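Local coordinates for alpha-catenin-like protein hmp-1 (PDB 5H5M) that joins the cadherin-catenin complex at adherens junctions, binds beta-catenin and actin filaments, and is required for cell migration and shape change in the worm embryo, at residues E135-G140 against I198-Q203; H110-I115 against I234-D239; I18-A23 against T78-S83. One frame throughout, in Å; residues are numbered along the deposited sequence.

Contact 1 of 3, residues E135-G140 against I198-Q203; sequences EAAKEG and ILLCHQ
Ala-137 and Cys-201 bring two backbones together, their CA atoms only 4.0 Å apart. The polar part of this approach is a CA-H...O contact: the carbonyl Ala-137 O lies 3.3 Å from Cys-201 CA. An angle of 154° at the hydrogen shows that the C-H bond points well toward the oxygen. The same Ala-137 O has Leu-200 CG 3.9 Å away. The closeness is consistent with the small size of the Ala-137 and Cys-201 side chains, which meet CB to CB.

Apolar contacts form around it. Ala-137 CB meets Cys-201 CB at 4.1 Å and, at the same 4.1 Å, the Leu-200 CD2 methyl. The branch of Leu-200 is sent over by a first torsion that sets CG anti to the backbone N (chi1 174°). Lys-138 joins only with the root of its extended chain, whose CG touches Leu-200 CD2 at 4.1 Å as the two side chains cross obliquely.

The segments lie on helix 128-137 and at the end of helix 173-202, within the helical M domain of this vinculin-family protein. Helix 142-166 adds Thr-145, which touches Ala-136, Ile-198 and Cys-201, while helix 207-233 packs Ala-209, Gln-210 and Met-213 against Leu-200.

The sulfur makes a separate contact, with the backbone at Gly-140: Cys-201 SG, also anti to its backbone N, approaches Gly-140 O to 3.7 Å.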
ATOM      1  N   GLU A 135      -4.080  11.486  24.179  1.00 42.78           N
ATOM      2  CA  GLU A 135      -3.463  11.232  25.476  1.00 52.33           C
ATOM      3  C   GLU A 135      -2.601  12.411  25.930  1.00 52.37           C
ATOM      4  O   GLU A 135      -2.565  12.738  27.115  1.00 59.16           O
ATOM      5  CB  GLU A 135      -2.630   9.948  25.432  1.00 40.92           C
ATOM      6  CG  GLU A 135      -3.462   8.684  25.254  1.00 54.57           C
ATOM      7  CD  GLU A 135      -2.634   7.415  25.351  1.00 71.09           C
ATOM      8  OE1 GLU A 135      -1.404   7.517  25.549  1.00 74.67           O
ATOM      9  OE2 GLU A 135      -3.213   6.313  25.232  1.00 76.30           O
ATOM     10  N   ALA A 136      -1.919  13.052  24.986  1.00 48.95           N
ATOM     11  CA  ALA A 136      -1.141  14.247  25.297  1.00 53.02           C
ATOM     12  C   ALA A 136      -2.065  15.390  25.706  1.00 55.48           C
ATOM     13  O   ALA A 136      -1.754  16.156  26.622  1.00 63.62           O
ATOM     14  CB  ALA A 136      -0.286  14.656  24.106  1.00 38.29           C
ATOM     15  N   ALA A 137      -3.204  15.493  25.027  1.00 38.25           N
ATOM     16  CA  ALA A 137      -4.171  16.552  25.301  1.00 46.07           C
ATOM     17  C   ALA A 137      -4.857  16.359  26.653  1.00 53.20           C
ATOM     18  O   ALA A 137      -5.240  17.329  27.305  1.00 60.64           O
ATOM     19  CB  ALA A 137      -5.207  16.619  24.190  1.00 40.75           C
ATOM     20  N   LYS A 138      -5.010  15.109  27.075  1.00 49.54           N
ATOM     21  CA  LYS A 138      -5.675  14.815  28.341  1.00 54.73           C
ATOM     22  C   LYS A 138      -4.839  15.201  29.563  1.00 57.30           C
ATOM     23  O   LYS A 138      -5.352  15.241  30.677  1.00 56.45           O
ATOM     24  CB  LYS A 138      -6.039  13.327  28.422  1.00 50.99           C
ATOM     25  CG  LYS A 138      -7.266  12.945  27.621  1.00 51.72           C
ATOM     26  CD  LYS A 138      -7.681  11.506  27.888  1.00 56.35           C
ATOM     27  CE  LYS A 138      -8.917  11.134  27.084  1.00 54.14           C
ATOM     28  NZ  LYS A 138      -9.325   9.718  27.290  1.00 54.61           N
ATOM     29  N   GLU A 139      -3.559  15.494  29.353  1.00 60.88           N
ATOM     30  CA  GLU A 139      -2.637  15.708  30.466  1.00 58.66           C
ATOM     31  C   GLU A 139      -2.679  17.098  31.142  1.00 69.45           C
ATOM     32  O   GLU A 139      -2.638  17.155  32.373  1.00 86.48           O
ATOM     33  CB  GLU A 139      -1.211  15.390  30.016  1.00 56.84           C
ATOM     34  CG  GLU A 139      -0.925  13.907  30.111  1.00 64.56           C
ATOM     35  CD  GLU A 139       0.541  13.595  30.354  1.00 76.25           C
ATOM     36  OE1 GLU A 139       1.258  14.472  30.889  1.00 88.04           O
ATOM     37  OE2 GLU A 139       0.968  12.463  30.030  1.00 74.84           O
ATOM     38  N   GLY A 140      -2.729  18.215  30.411  1.00 68.02           N
ATOM     39  CA  GLY A 140      -2.609  18.303  28.970  1.00 54.27           C
ATOM     40  C   GLY A 140      -1.248  18.867  28.591  1.00 51.76           C
ATOM     41  O   GLY A 140      -0.892  19.990  28.952  1.00 46.37           O
ATOM     42  N   ILE A 198      -6.325  20.477  20.796  1.00 32.77           N
ATOM     43  CA  ILE A 198      -5.701  21.694  21.298  1.00 34.46           C
ATOM     44  C   ILE A 198      -6.588  22.331  22.360  1.00 35.71           C
ATOM     45  O   ILE A 198      -6.103  22.794  23.393  1.00 37.54           O
ATOM     46  CB  ILE A 198      -5.443  22.714  20.170  1.00 38.47           C
ATOM     47  CG1 ILE A 198      -4.615  22.083  19.050  1.00 40.60           C
ATOM     48  CG2 ILE A 198      -4.733  23.945  20.715  1.00 35.77           C
ATOM     49  CD1 ILE A 198      -3.248  21.608  19.495  1.00 49.61           C
ATOM     50  N   LEU A 199      -7.894  22.340  22.100  1.00 36.96           N
ATOM     51  CA  LEU A 199      -8.869  22.883  23.041  1.00 34.34           C
ATOM     52  C   LEU A 199      -8.914  22.058  24.320  1.00 38.63           C
ATOM     53  O   LEU A 199      -9.003  22.606  25.419  1.00 36.96           O
ATOM     54  CB  LEU A 199     -10.259  22.943  22.401  1.00 31.86           C
ATOM     55  CG  LEU A 199     -10.401  23.911  21.223  1.00 42.58           C
ATOM     56  CD1 LEU A 199     -11.756  23.760  20.539  1.00 30.75           C
ATOM     57  CD2 LEU A 199     -10.179  25.348  21.684  1.00 32.69           C
ATOM     58  N   LEU A 200      -8.850  20.737  24.172  1.00 35.68           N
ATOM     59  CA  LEU A 200      -8.851  19.845  25.324  1.00 39.89           C
ATOM     60  C   LEU A 200      -7.573  20.015  26.138  1.00 46.60           C
ATOM     61  O   LEU A 200      -7.608  20.011  27.368  1.00 51.48           O
ATOM     62  CB  LEU A 200      -9.005  18.388  24.889  1.00 34.03           C
ATOM     63  CG  LEU A 200      -8.870  17.366  26.021  1.00 40.39           C
ATOM     64  CD1 LEU A 200      -9.901  17.633  27.115  1.00 38.27           C
ATOM     65  CD2 LEU A 200      -8.988  15.937  25.496  1.00 40.54           C
ATOM     66  N   CYS A 201      -6.450  20.167  25.443  1.00 44.49           N
ATOM     67  CA  CYS A 201      -5.157  20.359  26.092  1.00 37.25           C
ATOM     68  C   CYS A 201      -5.154  21.580  27.009  1.00 40.32           C
ATOM     69  O   CYS A 201      -4.597  21.542  28.106  1.00 44.93           O
ATOM     70  CB  CYS A 201      -4.052  20.495  25.043  1.00 36.21           C
ATOM     71  SG  CYS A 201      -2.423  20.866  25.721  1.00 57.12           S
ATOM     72  N   HIS A 202      -5.787  22.657  26.556  1.00 38.37           N
ATOM     73  CA  HIS A 202      -5.797  23.908  27.304  1.00 40.16           C
ATOM     74  C   HIS A 202      -6.765  23.885  28.489  1.00 47.86           C
ATOM     75  O   HIS A 202      -6.636  24.689  29.410  1.00 43.89           O
ATOM     76  CB  HIS A 202      -6.132  25.074  26.369  1.00 39.68           C
ATOM     77  CG  HIS A 202      -5.043  25.393  25.390  1.00 42.10           C
ATOM     78  ND1 HIS A 202      -5.256  26.156  24.261  1.00 46.22           N
ATOM     79  CD2 HIS A 202      -3.735  25.055  25.374  1.00 44.17           C
ATOM     80  CE1 HIS A 202      -4.123  26.271  23.591  1.00 38.09           C
ATOM     81  NE2 HIS A 202      -3.183  25.615  24.244  1.00 42.29           N
ATOM     82  N   GLN A 203      -7.733  22.970  28.464  1.00 51.91           N
ATOM     83  CA  GLN A 203      -8.688  22.823  29.569  1.00 43.14           C
ATOM     84  C   GLN A 203      -9.010  21.353  29.851  1.00 51.47           C
ATOM     85  O   GLN A 203     -10.146  20.920  29.655  1.00 55.79           O
ATOM     86  CB  GLN A 203      -9.990  23.570  29.265  1.00 42.85           C
ATOM     87  CG  GLN A 203      -9.832  25.043  28.927  1.00 42.80           C
ATOM     88  CD  GLN A 203     -11.154  25.778  28.919  1.00 50.90           C
ATOM     89  OE1 GLN A 203     -11.904  25.737  29.894  1.00 64.89           O
ATOM     90  NE2 GLN A 203     -11.450  26.454  27.817  1.00 46.85           N
TER

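Contact 2 of 3, residues H110-I115 against I234-D239; sequences HLRRAI and ITTLDD
Arg-113 and Asp-239 mark the closest approach of the backbones, CA to CA 6.1 Å, where a turn inside helix 92-122 faces the first turn of helix 237-260 and the residues leading into it. The gap is wide enough for side chains to do the bridging.

Arg-113 reaches across with a chain extended from CG to NE. Its NE donates to Asp-239 OD1 at 3.0 Å, in a nearly straight bond (170° at the hydrogen). The oxygen lies at the edge of the guanidinium, in its plane, yet the donor comes from above the carboxylate plane, and the two flat groups stand 79° apart. NH2 of the same Arg-113 forms a longer salt bridge, 3.5 Å to Asp-238 OD1, so one arginine joins two successive acids of the helix start. Thr-236 holds the N-cap position, right before helix 237-260. In this helical M domain of the vinculin family, the network ties two helices far apart in sequence; Asp-238 also has a long, weak ion pair with Arg-370.

Arg-112 bends at chi2 and chi3 and turns instead to the loop. Its NH2 gives a weak hydrogen bond to Ile-234 O at 3.1 Å, with Thr-236 CG2 3.8 Å from the same nitrogen. A water weakly bound by Arg-112 NH1 donates to Ile-234 O (3.0 Å) and to Thr-235 OG1 (2.8 Å); that hydroxyl also bonds Leu-231 O.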
ATOM      1  N   HIS A 110       2.718  -3.666 -12.272  1.00 24.60           N
ATOM      2  CA  HIS A 110       3.624  -2.697 -11.658  1.00 24.15           C
ATOM      3  C   HIS A 110       2.886  -1.484 -11.091  1.00 23.64           C
ATOM      4  O   HIS A 110       3.196  -1.016  -9.994  1.00 25.52           O
ATOM      5  CB  HIS A 110       4.667  -2.233 -12.674  1.00 22.72           C
ATOM      6  CG  HIS A 110       5.675  -3.283 -13.027  1.00 28.80           C
ATOM      7  ND1 HIS A 110       6.206  -3.412 -14.292  1.00 28.15           N
ATOM      8  CD2 HIS A 110       6.257  -4.246 -12.272  1.00 28.15           C
ATOM      9  CE1 HIS A 110       7.067  -4.416 -14.305  1.00 29.90           C
ATOM     10  NE2 HIS A 110       7.116  -4.936 -13.093  1.00 35.61           N
ATOM     11  N   LEU A 111       1.910  -0.981 -11.841  1.00 20.76           N
ATOM     12  CA  LEU A 111       1.141   0.185 -11.421  1.00 20.32           C
ATOM     13  C   LEU A 111       0.277  -0.137 -10.206  1.00 27.70           C
ATOM     14  O   LEU A 111       0.229   0.641  -9.248  1.00 23.34           O
ATOM     15  CB  LEU A 111       0.263   0.696 -12.567  1.00 19.64           C
ATOM     16  CG  LEU A 111       0.988   1.224 -13.809  1.00 24.01           C
ATOM     17  CD1 LEU A 111       0.028   1.327 -14.982  1.00 19.56           C
ATOM     18  CD2 LEU A 111       1.645   2.572 -13.527  1.00 22.51           C
ATOM     19  N   ARG A 112      -0.407  -1.280 -10.254  1.00 18.70           N
ATOM     20  CA  ARG A 112      -1.270  -1.700  -9.156  1.00 18.83           C
ATOM     21  C   ARG A 112      -0.467  -1.809  -7.867  1.00 24.29           C
ATOM     22  O   ARG A 112      -0.908  -1.362  -6.811  1.00 26.49           O
ATOM     23  CB  ARG A 112      -1.953  -3.042  -9.461  1.00 19.87           C
ATOM     24  CG  ARG A 112      -2.954  -3.013 -10.612  1.00 25.68           C
ATOM     25  CD  ARG A 112      -4.139  -2.086 -10.350  1.00 34.20           C
ATOM     26  NE  ARG A 112      -5.305  -2.811  -9.848  1.00 35.59           N
ATOM     27  CZ  ARG A 112      -5.632  -2.903  -8.563  1.00 49.05           C
ATOM     28  NH1 ARG A 112      -4.882  -2.309  -7.642  1.00 66.83           N
ATOM     29  NH2 ARG A 112      -6.710  -3.587  -8.198  1.00 32.07           N
ATOM     30  N   ARG A 113       0.725  -2.392  -7.967  1.00 23.10           N
ATOM     31  CA  ARG A 113       1.551  -2.633  -6.792  1.00 25.97           C
ATOM     32  C   ARG A 113       2.245  -1.359  -6.324  1.00 29.37           C
ATOM     33  O   ARG A 113       2.680  -1.268  -5.174  1.00 24.02           O
ATOM     34  CB  ARG A 113       2.574  -3.735  -7.078  1.00 22.83           C
ATOM     35  CG  ARG A 113       1.934  -5.110  -7.205  1.00 23.76           C
ATOM     36  CD  ARG A 113       2.956  -6.225  -7.338  1.00 24.58           C
ATOM     37  NE  ARG A 113       2.303  -7.532  -7.402  1.00 30.11           N
ATOM     38  CZ  ARG A 113       2.945  -8.694  -7.353  1.00 35.08           C
ATOM     39  NH1 ARG A 113       4.266  -8.721  -7.236  1.00 44.13           N
ATOM     40  NH2 ARG A 113       2.266  -9.833  -7.419  1.00 32.07           N
ATOM     41  N   ALA A 114       2.339  -0.372  -7.213  1.00 19.83           N
ATOM     42  CA  ALA A 114       2.833   0.942  -6.824  1.00 21.33           C
ATOM     43  C   ALA A 114       1.814   1.604  -5.903  1.00 19.15           C
ATOM     44  O   ALA A 114       2.175   2.269  -4.930  1.00 24.87           O
ATOM     45  CB  ALA A 114       3.101   1.811  -8.049  1.00 17.94           C
ATOM     46  N   ILE A 115       0.537   1.417  -6.219  1.00 16.93           N
ATOM     47  CA  ILE A 115      -0.540   1.924  -5.379  1.00 21.01           C
ATOM     48  C   ILE A 115      -0.581   1.150  -4.056  1.00 18.12           C
ATOM     49  O   ILE A 115      -0.768   1.736  -2.988  1.00 19.24           O
ATOM     50  CB  ILE A 115      -1.909   1.845  -6.109  1.00 21.86           C
ATOM     51  CG1 ILE A 115      -2.236   3.182  -6.783  1.00 21.07           C
ATOM     52  CG2 ILE A 115      -3.030   1.486  -5.149  1.00 23.31           C
ATOM     53  CD1 ILE A 115      -1.187   3.675  -7.765  1.00 19.65           C
ATOM     54  N   ILE A 234     -10.924  -2.499  -3.603  1.00 24.86           N
ATOM     55  CA  ILE A 234     -10.410  -2.214  -4.940  1.00 25.51           C
ATOM     56  C   ILE A 234      -8.947  -2.644  -5.034  1.00 26.13           C
ATOM     57  O   ILE A 234      -8.208  -2.207  -5.917  1.00 34.82           O
ATOM     58  CB  ILE A 234     -10.542  -0.719  -5.313  1.00 28.69           C
ATOM     59  CG1 ILE A 234      -9.674   0.157  -4.407  1.00 23.73           C
ATOM     60  CG2 ILE A 234     -11.998  -0.272  -5.253  1.00 16.97           C
ATOM     61  CD1 ILE A 234      -9.432   1.546  -4.975  1.00 24.65           C
ATOM     62  N   THR A 235      -8.547  -3.514  -4.112  1.00 25.57           N
ATOM     63  CA  THR A 235      -7.187  -4.032  -4.055  1.00 25.58           C
ATOM     64  C   THR A 235      -7.208  -5.556  -4.134  1.00 27.03           C
ATOM     65  O   THR A 235      -7.946  -6.214  -3.399  1.00 26.84           O
ATOM     66  CB  THR A 235      -6.465  -3.589  -2.755  1.00 31.18           C
ATOM     67  OG1 THR A 235      -6.384  -2.158  -2.708  1.00 25.73           O
ATOM     68  CG2 THR A 235      -5.062  -4.181  -2.682  1.00 24.14           C
ATOM     69  N   THR A 236      -6.405  -6.118  -5.032  1.00 26.27           N
ATOM     70  CA  THR A 236      -6.322  -7.566  -5.140  1.00 24.61           C
ATOM     71  C   THR A 236      -5.482  -8.102  -3.989  1.00 24.38           C
ATOM     72  O   THR A 236      -4.410  -7.574  -3.690  1.00 34.99           O
ATOM     73  CB  THR A 236      -5.717  -8.017  -6.480  1.00 31.75           C
ATOM     74  OG1 THR A 236      -4.330  -7.675  -6.517  1.00 51.06           O
ATOM     75  CG2 THR A 236      -6.432  -7.343  -7.644  1.00 25.96           C
ATOM     76  N   LEU A 237      -5.982  -9.149  -3.344  1.00 21.06           N
ATOM     77  CA  LEU A 237      -5.348  -9.721  -2.162  1.00 20.86           C
ATOM     78  C   LEU A 237      -3.895 -10.135  -2.400  1.00 23.62           C
ATOM     79  O   LEU A 237      -3.039  -9.921  -1.541  1.00 23.42           O
ATOM     80  CB  LEU A 237      -6.154 -10.923  -1.668  1.00 28.65           C
ATOM     81  CG  LEU A 237      -5.594 -11.707  -0.479  1.00 33.52           C
ATOM     82  CD1 LEU A 237      -5.391 -10.795   0.715  1.00 26.97           C
ATOM     83  CD2 LEU A 237      -6.525 -12.857  -0.124  1.00 27.96           C
ATOM     84  N   ASP A 238      -3.612 -10.718  -3.560  1.00 22.30           N
ATOM     85  CA  ASP A 238      -2.260 -11.190  -3.828  1.00 22.08           C
ATOM     86  C   ASP A 238      -1.254 -10.045  -3.894  1.00 26.00           C
ATOM     87  O   ASP A 238      -0.146 -10.163  -3.366  1.00 27.70           O
ATOM     88  CB  ASP A 238      -2.199 -11.990  -5.122  1.00 23.78           C
ATOM     89  CG  ASP A 238      -0.835 -12.612  -5.343  1.00 34.72           C
ATOM     90  OD1 ASP A 238      -0.057 -12.069  -6.155  1.00 34.56           O
ATOM     91  OD2 ASP A 238      -0.532 -13.628  -4.677  1.00 38.55           O
ATOM     92  N   ASP A 239      -1.636  -8.951  -4.546  1.00 27.30           N
ATOM     93  CA  ASP A 239      -0.807  -7.749  -4.568  1.00 26.70           C
ATOM     94  C   ASP A 239      -0.506  -7.274  -3.150  1.00 28.42           C
ATOM     95  O   ASP A 239       0.642  -6.965  -2.814  1.00 22.80           O
ATOM     96  CB  ASP A 239      -1.484  -6.627  -5.353  1.00 24.49           C
ATOM     97  CG  ASP A 239      -1.503  -6.886  -6.843  1.00 25.20           C
ATOM     98  OD1 ASP A 239      -0.667  -7.680  -7.320  1.00 27.55           O
ATOM     99  OD2 ASP A 239      -2.350  -6.287  -7.537  1.00 26.04           O
TER
HETATM  100  O   HOH W   1      -5.780  -0.734  -5.000  1.00 30.52           O

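Contact 3 of 3, residues I18-A23 against T78-S83; sequences IEIDPA and TEYEKS
The ring of Tyr-80 is met edge-on by the backbone of residues 18-23: Ile-18 O, Ile-20 O and Pro-22 CA all lie near its plane, at its rim. Ile-18 O is 3.5 Å from CE2 of Tyr-80, on one flank of the hydroxyl. On the other flank, Ile-20 O stands 3.5 Å from CE1 of the same ring, and Pro-22 CA follows at 4.2 Å from that CE1. The ring also stacks with that of Tyr-25, a residue a little further along the same loop.

The phenol oxygen is gripped twice. Tyr-80 OH donates to Ile-18 O at 2.7 Å, with a C=O...donor angle of 140° and the donor tilted out of the carbonyl plane. It accepts from Ile-20 N at 2.9 Å, and the N-H...O angle of 165° makes this bond close to straight. The hydroxyl of this buried tyrosine thus donates once and accepts once, and the two bonds fix its rotation. The first torsion of Tyr-80, which places CG, is displaced from a staggered value at -93°.

This is how the last turn of helix 56-80, in a predicted coiled-coil region, holds the connection between helix 6-17 and helix 27-49 at a far end of the helical M domain. A type I beta turn runs from Tyr-80 to Ser-83, whose OG comes to 3.8 Å from Pro-22 CB. Within that turn, salt bridges from Glu-81 to Arg-27 and Arg-31 tie it to helix 27-49.

Apolar contact is modest: Ile-20 CB lies 4.3 Å from Tyr-80 CZ. Helix 92-122 adds Val-100 and His-101 against Ile-18, and Ile-93 against Ser-83.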
ATOM      1  N   ILE A  18      -6.210  -2.532 -29.940  1.00 34.62           N
ATOM      2  CA  ILE A  18      -5.103  -3.028 -30.754  1.00 38.92           C
ATOM      3  C   ILE A  18      -5.486  -4.283 -31.531  1.00 41.38           C
ATOM      4  O   ILE A  18      -4.735  -4.742 -32.391  1.00 39.75           O
ATOM      5  CB  ILE A  18      -3.865  -3.341 -29.901  1.00 39.92           C
ATOM      6  CG1 ILE A  18      -4.200  -4.410 -28.860  1.00 42.25           C
ATOM      7  CG2 ILE A  18      -3.333  -2.074 -29.246  1.00 29.05           C
ATOM      8  CD1 ILE A  18      -3.028  -4.825 -28.015  1.00 36.93           C
ATOM      9  N   GLU A  19      -6.652  -4.838 -31.217  1.00 44.05           N
ATOM     10  CA  GLU A  19      -7.160  -5.998 -31.936  1.00 48.94           C
ATOM     11  C   GLU A  19      -8.156  -5.562 -33.003  1.00 48.99           C
ATOM     12  O   GLU A  19      -9.361  -5.501 -32.761  1.00 49.05           O
ATOM     13  CB  GLU A  19      -7.804  -6.994 -30.971  1.00 51.59           C
ATOM     14  CG  GLU A  19      -6.801  -7.706 -30.081  1.00 59.41           C
ATOM     15  CD  GLU A  19      -7.458  -8.625 -29.072  1.00 74.10           C
ATOM     16  OE1 GLU A  19      -8.607  -8.345 -28.667  1.00 89.30           O
ATOM     17  OE2 GLU A  19      -6.825  -9.630 -28.686  1.00 73.27           O
ATOM     18  N   ILE A  20      -7.632  -5.249 -34.182  1.00 41.18           N
ATOM     19  CA  ILE A  20      -8.446  -4.812 -35.307  1.00 42.31           C
ATOM     20  C   ILE A  20      -8.400  -5.868 -36.401  1.00 46.59           C
ATOM     21  O   ILE A  20      -7.398  -6.564 -36.549  1.00 51.65           O
ATOM     22  CB  ILE A  20      -7.949  -3.465 -35.875  1.00 46.02           C
ATOM     23  CG1 ILE A  20      -7.555  -2.515 -34.742  1.00 40.96           C
ATOM     24  CG2 ILE A  20      -8.996  -2.833 -36.782  1.00 50.78           C
ATOM     25  CD1 ILE A  20      -6.828  -1.271 -35.214  1.00 38.74           C
ATOM     26  N   ASP A  21      -9.487  -6.001 -37.154  1.00 52.53           N
ATOM     27  CA  ASP A  21      -9.464  -6.825 -38.355  1.00 50.09           C
ATOM     28  C   ASP A  21      -8.433  -6.239 -39.312  1.00 51.48           C
ATOM     29  O   ASP A  21      -8.547  -5.078 -39.704  1.00 49.43           O
ATOM     30  CB  ASP A  21     -10.848  -6.884 -39.007  1.00 51.83           C
ATOM     31  CG  ASP A  21     -10.833  -7.589 -40.352  1.00 70.21           C
ATOM     32  OD1 ASP A  21     -10.096  -8.584 -40.505  1.00 74.28           O
ATOM     33  OD2 ASP A  21     -11.565  -7.147 -41.261  1.00 86.77           O
ATOM     34  N   PRO A  22      -7.405  -7.032 -39.664  1.00 49.65           N
ATOM     35  CA  PRO A  22      -6.312  -6.600 -40.545  1.00 47.47           C
ATOM     36  C   PRO A  22      -6.795  -5.930 -41.831  1.00 45.85           C
ATOM     37  O   PRO A  22      -6.116  -5.041 -42.343  1.00 54.16           O
ATOM     38  CB  PRO A  22      -5.586  -7.908 -40.851  1.00 51.72           C
ATOM     39  CG  PRO A  22      -5.793  -8.722 -39.622  1.00 50.52           C
ATOM     40  CD  PRO A  22      -7.189  -8.399 -39.159  1.00 48.50           C
ATOM     41  N   ALA A  23      -7.954  -6.340 -42.333  1.00 54.45           N
ATOM     42  CA  ALA A  23      -8.528  -5.736 -43.530  1.00 60.39           C
ATOM     43  C   ALA A  23      -9.106  -4.352 -43.241  1.00 59.36           C
ATOM     44  O   ALA A  23      -9.280  -3.544 -44.152  1.00 52.12           O
ATOM     45  CB  ALA A  23      -9.599  -6.641 -44.119  1.00 54.36           C
ATOM     46  N   THR A  78       3.683  -1.980 -37.545  1.00 33.52           N
ATOM     47  CA  THR A  78       4.478  -2.316 -38.721  1.00 38.55           C
ATOM     48  C   THR A  78       3.899  -3.550 -39.415  1.00 35.62           C
ATOM     49  O   THR A  78       3.861  -3.618 -40.643  1.00 36.91           O
ATOM     50  CB  THR A  78       5.959  -2.571 -38.357  1.00 35.02           C
ATOM     51  OG1 THR A  78       6.522  -1.385 -37.784  1.00 39.09           O
ATOM     52  CG2 THR A  78       6.763  -2.952 -39.587  1.00 36.87           C
ATOM     53  N   GLU A  79       3.432  -4.511 -38.620  1.00 34.58           N
ATOM     54  CA  GLU A  79       2.850  -5.734 -39.161  1.00 35.67           C
ATOM     55  C   GLU A  79       1.458  -5.499 -39.747  1.00 48.32           C
ATOM     56  O   GLU A  79       1.103  -6.095 -40.766  1.00 46.36           O
ATOM     57  CB  GLU A  79       2.785  -6.825 -38.090  1.00 35.54           C
ATOM     58  CG  GLU A  79       4.142  -7.302 -37.577  1.00 38.27           C
ATOM     59  CD  GLU A  79       4.939  -8.085 -38.609  1.00 44.39           C
ATOM     60  OE1 GLU A  79       4.432  -8.313 -39.729  1.00 51.74           O
ATOM     61  OE2 GLU A  79       6.080  -8.486 -38.293  1.00 47.84           O
ATOM     62  N   TYR A  80       0.674  -4.636 -39.107  1.00 35.12           N
ATOM     63  CA  TYR A  80      -0.635  -4.266 -39.641  1.00 35.98           C
ATOM     64  C   TYR A  80      -0.509  -3.635 -41.025  1.00 41.63           C
ATOM     65  O   TYR A  80      -1.375  -3.808 -41.881  1.00 47.60           O
ATOM     66  CB  TYR A  80      -1.358  -3.297 -38.703  1.00 36.14           C
ATOM     67  CG  TYR A  80      -2.280  -3.954 -37.696  1.00 39.47           C
ATOM     68  CD1 TYR A  80      -3.375  -4.700 -38.113  1.00 37.20           C
ATOM     69  CD2 TYR A  80      -2.073  -3.801 -36.331  1.00 36.27           C
ATOM     70  CE1 TYR A  80      -4.227  -5.294 -37.200  1.00 46.49           C
ATOM     71  CE2 TYR A  80      -2.920  -4.389 -35.408  1.00 39.65           C
ATOM     72  CZ  TYR A  80      -3.995  -5.134 -35.848  1.00 46.34           C
ATOM     73  OH  TYR A  80      -4.840  -5.721 -34.937  1.00 37.85           O
ATOM     74  N   GLU A  81       0.581  -2.909 -41.240  1.00 47.86           N
ATOM     75  CA  GLU A  81       0.774  -2.168 -42.479  1.00 40.58           C
ATOM     76  C   GLU A  81       1.446  -3.014 -43.560  1.00 39.14           C
ATOM     77  O   GLU A  81       1.729  -2.525 -44.652  1.00 40.33           O
ATOM     78  CB  GLU A  81       1.575  -0.895 -42.197  1.00 37.77           C
ATOM     79  CG  GLU A  81       0.768   0.123 -41.396  1.00 39.72           C
ATOM     80  CD  GLU A  81       1.608   1.201 -40.739  1.00 44.07           C
ATOM     81  OE1 GLU A  81       2.839   1.236 -40.959  1.00 49.42           O
ATOM     82  OE2 GLU A  81       1.029   2.013 -39.987  1.00 40.22           O
ATOM     83  N   LYS A  82       1.685  -4.286 -43.257  1.00 39.06           N
ATOM     84  CA  LYS A  82       2.207  -5.225 -44.247  1.00 40.51           C
ATOM     85  C   LYS A  82       1.139  -6.192 -44.757  1.00 53.95           C
ATOM     86  O   LYS A  82       1.442  -7.103 -45.530  1.00 60.21           O
ATOM     87  CB  LYS A  82       3.376  -6.027 -43.671  1.00 40.45           C
ATOM     88  CG  LYS A  82       4.631  -5.223 -43.417  1.00 51.55           C
ATOM     89  CD  LYS A  82       5.737  -6.118 -42.889  1.00 52.59           C
ATOM     90  CE  LYS A  82       6.944  -5.306 -42.466  1.00 53.62           C
ATOM     91  NZ  LYS A  82       8.071  -6.171 -42.014  1.00 45.18           N
ATOM     92  N   SER A  83      -0.105  -6.005 -44.321  1.00 50.94           N
ATOM     93  CA  SER A  83      -1.203  -6.851 -44.789  1.00 54.51           C
ATOM     94  C   SER A  83      -1.580  -6.540 -46.230  1.00 45.00           C
ATOM     95  O   SER A  83      -1.691  -5.376 -46.616  1.00 49.51           O
ATOM     96  CB  SER A  83      -2.432  -6.699 -43.891  1.00 51.30           C
ATOM     97  OG  SER A  83      -2.396  -7.638 -42.833  1.00 47.88           O
TER

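From the N terminus, contact 3 comes first: the connection after helix 6-17 is met by the end of helix 56-80, closing a loop that includes helix 27-49 and most of helix 56-80. That loop is complete before contact 2 opens in helix 92-122, so the two are in series, their centres about 33 Å apart. Contact 2 closes at the start of helix 237-260. Nested within its loop is contact 1, which joins helix 128-137 and what follows it to the end of helix 173-202, with helix 142-166 between them in sequence. No loops cross. Contacts 1 and 3 lie on opposite sides of the chain's centre, about 70 Å between centres, whereas contact 2 sits about 8 Å from that centre.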